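Local coordinates for protein sulfite reductase [ferredoxin] (Mycobacterium tuberculosis, PDB 1ZJ8) that probably catalyses the six-electron reduction of sulfite to sulfide with electrons from ferredoxin, using a siroheme and a [4Fe-4S] cluster, at residues G24-G29 with F288-Y293. Sequence-based numbering, arbitrary orientation.
Sequences GQWALG and FRDYGY
Q25 and A27 take hold of two successive carbonyls, Y291 O and D290 O, at the C-terminal end of helix 277-291. The backbone N of A27 donates to D290 O (2.8 Å), while Q25, whose chain is extended as far as CD, donates from NE2 to Y291 O (3.1 Å; N-H...O angle 150°). The Q25 side chain lies alongside that of Y293, both pointing the same way; the amide plane stands 80° from the ring, with Q25 CD in the ring plane at the edge, 4.0 Å from Y293 CE1. A27 CB sits over one face of Y291, offset toward the rim, in a CH-pi contact 3.8 Å from the ring centroid. W26 crosses R289 at about a right angle, its CZ3 touching R289 CG at 3.6 Å. R289, bent at chi3 (49°), grips D290 side-on, NE to OD1 and NH2 to OD2; Y322 also hydrogen-bonds OD2. The hydroxyls of Y291 and Y293 are hydrogen-bonded to E321 and D308, respectively. W26 also makes cation-pi contacts with R31 and R294. This is C-terminal helix capping from a distant part of the chain: the N-terminal loop before helix 36-40 supplies donors to the last-turn carbonyls of helix 277-291, pinning itself on the periphery of the siroheme-binding fold.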
ATOM      1  N   GLY A  24      19.488 -13.830  15.231  1.00 65.66           N
ATOM      2  CA  GLY A  24      19.160 -12.551  15.869  1.00 64.85           C
ATOM      3  C   GLY A  24      17.932 -12.610  16.760  1.00 64.00           C
ATOM      4  O   GLY A  24      17.588 -11.613  17.387  1.00 63.50           O
ATOM      5  N   GLN A  25      17.294 -13.784  16.832  1.00 63.38           N
ATOM      6  CA  GLN A  25      16.020 -13.976  17.542  1.00 63.08           C
ATOM      7  C   GLN A  25      16.106 -13.628  19.024  1.00 62.82           C
ATOM      8  O   GLN A  25      16.921 -14.194  19.756  1.00 62.86           O
ATOM      9  CB  GLN A  25      15.534 -15.426  17.388  1.00 62.95           C
ATOM     10  CG  GLN A  25      15.066 -15.773  15.979  1.00 62.47           C
ATOM     11  CD  GLN A  25      14.975 -17.274  15.724  1.00 62.42           C
ATOM     12  OE1 GLN A  25      15.997 -17.967  15.665  1.00 61.55           O
ATOM     13  NE2 GLN A  25      13.753 -17.779  15.543  1.00 60.31           N
ATOM     14  N   TRP A  26      15.255 -12.692  19.445  1.00 62.70           N
ATOM     15  CA  TRP A  26      15.169 -12.242  20.842  1.00 62.73           C
ATOM     16  C   TRP A  26      14.837 -13.391  21.815  1.00 62.93           C
ATOM     17  O   TRP A  26      15.480 -13.530  22.857  1.00 63.06           O
ATOM     18  CB  TRP A  26      14.117 -11.115  20.962  1.00 62.09           C
ATOM     19  CG  TRP A  26      14.628  -9.732  20.579  1.00 61.70           C
ATOM     20  CD1 TRP A  26      15.788  -9.438  19.916  1.00 61.08           C
ATOM     21  CD2 TRP A  26      13.979  -8.465  20.830  1.00 61.45           C
ATOM     22  NE1 TRP A  26      15.910  -8.074  19.753  1.00 61.15           N
ATOM     23  CE2 TRP A  26      14.818  -7.454  20.304  1.00 61.02           C
ATOM     24  CE3 TRP A  26      12.777  -8.090  21.452  1.00 60.83           C
ATOM     25  CZ2 TRP A  26      14.496  -6.090  20.378  1.00 60.91           C
ATOM     26  CZ3 TRP A  26      12.460  -6.733  21.527  1.00 60.94           C
ATOM     27  CH2 TRP A  26      13.315  -5.754  20.989  1.00 61.00           C
ATOM     28  N   ALA A  27      13.850 -14.217  21.462  1.00 63.33           N
ATOM     29  CA  ALA A  27      13.367 -15.301  22.350  1.00 63.73           C
ATOM     30  C   ALA A  27      14.297 -16.527  22.480  1.00 64.13           C
ATOM     31  O   ALA A  27      14.001 -17.446  23.245  1.00 64.42           O
ATOM     32  CB  ALA A  27      11.959 -15.770  21.914  1.00 63.58           C
ATOM     33  N   LEU A  28      15.383 -16.577  21.717  1.00 64.51           N
ATOM     34  CA  LEU A  28      16.403 -17.598  21.937  1.00 64.82           C
ATOM     35  C   LEU A  28      17.585 -17.040  22.753  1.00 65.19           C
ATOM     36  O   LEU A  28      18.611 -17.699  22.891  1.00 65.14           O
ATOM     37  CB  LEU A  28      16.892 -18.170  20.604  1.00 64.76           C
ATOM     38  CG  LEU A  28      15.828 -18.670  19.614  1.00 64.98           C
ATOM     39  CD1 LEU A  28      16.471 -19.582  18.553  1.00 64.14           C
ATOM     40  CD2 LEU A  28      14.666 -19.395  20.305  1.00 64.96           C
ATOM     41  N   GLY A  29      17.435 -15.830  23.293  1.00 65.73           N
ATOM     42  CA  GLY A  29      18.515 -15.153  24.001  1.00 66.25           C
ATOM     43  C   GLY A  29      19.524 -14.475  23.090  1.00 66.87           C
ATOM     44  O   GLY A  29      20.368 -13.703  23.569  1.00 66.84           O
ATOM     45  N   PHE A 288       6.155 -12.148  16.227  1.00 46.98           N
ATOM     46  CA  PHE A 288       7.068 -11.498  15.286  1.00 47.27           C
ATOM     47  C   PHE A 288       8.245 -10.887  16.037  1.00 47.72           C
ATOM     48  O   PHE A 288       9.395 -11.188  15.742  1.00 48.17           O
ATOM     49  CB  PHE A 288       6.323 -10.417  14.459  1.00 47.37           C
ATOM     50  CG  PHE A 288       7.173  -9.720  13.397  1.00 47.35           C
ATOM     51  CD1 PHE A 288       8.035 -10.444  12.556  1.00 47.48           C
ATOM     52  CD2 PHE A 288       7.078  -8.337  13.211  1.00 47.62           C
ATOM     53  CE1 PHE A 288       8.805  -9.806  11.576  1.00 46.81           C
ATOM     54  CE2 PHE A 288       7.854  -7.684  12.223  1.00 47.55           C
ATOM     55  CZ  PHE A 288       8.718  -8.429  11.411  1.00 47.23           C
ATOM     56  N   ARG A 289       7.951 -10.036  17.014  1.00 48.40           N
ATOM     57  CA  ARG A 289       8.999  -9.330  17.768  1.00 48.43           C
ATOM     58  C   ARG A 289       9.978 -10.321  18.396  1.00 48.78           C
ATOM     59  O   ARG A 289      11.198 -10.148  18.299  1.00 49.12           O
ATOM     60  CB  ARG A 289       8.388  -8.434  18.851  1.00 48.52           C
ATOM     61  CG  ARG A 289       9.417  -7.703  19.766  1.00 48.65           C
ATOM     62  CD  ARG A 289       8.774  -7.168  21.052  1.00 48.12           C
ATOM     63  NE  ARG A 289       7.970  -8.210  21.687  1.00 48.47           N
ATOM     64  CZ  ARG A 289       7.049  -8.016  22.627  1.00 48.03           C
ATOM     65  NH1 ARG A 289       6.789  -6.796  23.096  1.00 48.05           N
ATOM     66  NH2 ARG A 289       6.376  -9.065  23.099  1.00 47.86           N
ATOM     67  N   ASP A 290       9.444 -11.373  19.010  1.00 48.87           N
ATOM     68  CA  ASP A 290      10.261 -12.288  19.811  1.00 48.86           C
ATOM     69  C   ASP A 290      10.988 -13.382  18.983  1.00 49.11           C
ATOM     70  O   ASP A 290      12.115 -13.774  19.320  1.00 49.19           O
ATOM     71  CB  ASP A 290       9.386 -12.886  20.936  1.00 48.64           C
ATOM     72  CG  ASP A 290       8.837 -11.802  21.915  1.00 47.80           C
ATOM     73  OD1 ASP A 290       9.478 -10.749  22.093  1.00 47.20           O
ATOM     74  OD2 ASP A 290       7.761 -11.994  22.512  1.00 46.01           O
ATOM     75  N   TYR A 291      10.373 -13.843  17.896  1.00 49.30           N
ATOM     76  CA  TYR A 291      10.927 -14.951  17.098  1.00 49.55           C
ATOM     77  C   TYR A 291      11.292 -14.599  15.639  1.00 49.95           C
ATOM     78  O   TYR A 291      11.857 -15.432  14.917  1.00 50.33           O
ATOM     79  CB  TYR A 291       9.934 -16.116  17.079  1.00 49.49           C
ATOM     80  CG  TYR A 291       9.787 -16.898  18.384  1.00 49.84           C
ATOM     81  CD1 TYR A 291       9.020 -16.395  19.450  1.00 49.55           C
ATOM     82  CD2 TYR A 291      10.372 -18.176  18.529  1.00 49.10           C
ATOM     83  CE1 TYR A 291       8.870 -17.136  20.631  1.00 49.58           C
ATOM     84  CE2 TYR A 291      10.224 -18.913  19.692  1.00 48.50           C
ATOM     85  CZ  TYR A 291       9.481 -18.394  20.739  1.00 49.16           C
ATOM     86  OH  TYR A 291       9.344 -19.137  21.886  1.00 48.94           O
ATOM     87  N   GLY A 292      10.959 -13.389  15.190  1.00 50.09           N
ATOM     88  CA  GLY A 292      11.377 -12.938  13.865  1.00 50.03           C
ATOM     89  C   GLY A 292      12.886 -12.773  13.763  1.00 50.09           C
ATOM     90  O   GLY A 292      13.549 -12.399  14.731  1.00 50.12           O
ATOM     91  N   TYR A 293      13.425 -13.042  12.579  1.00 50.30           N
ATOM     92  CA  TYR A 293      14.870 -12.978  12.343  1.00 50.43           C
ATOM     93  C   TYR A 293      15.372 -11.532  12.354  1.00 50.73           C
ATOM     94  O   TYR A 293      14.686 -10.639  11.865  1.00 50.87           O
ATOM     95  CB  TYR A 293      15.209 -13.657  11.016  1.00 49.99           C
ATOM     96  CG  TYR A 293      14.662 -15.066  10.882  1.00 49.60           C
ATOM     97  CD1 TYR A 293      14.568 -15.915  11.984  1.00 49.65           C
ATOM     98  CD2 TYR A 293      14.264 -15.564   9.650  1.00 49.82           C
ATOM     99  CE1 TYR A 293      14.078 -17.222  11.861  1.00 49.72           C
ATOM    100  CE2 TYR A 293      13.782 -16.887   9.515  1.00 50.03           C
ATOM    101  CZ  TYR A 293      13.693 -17.708  10.630  1.00 49.54           C
ATOM    102  OH  TYR A 293      13.210 -19.001  10.526  1.00 49.10           O
TER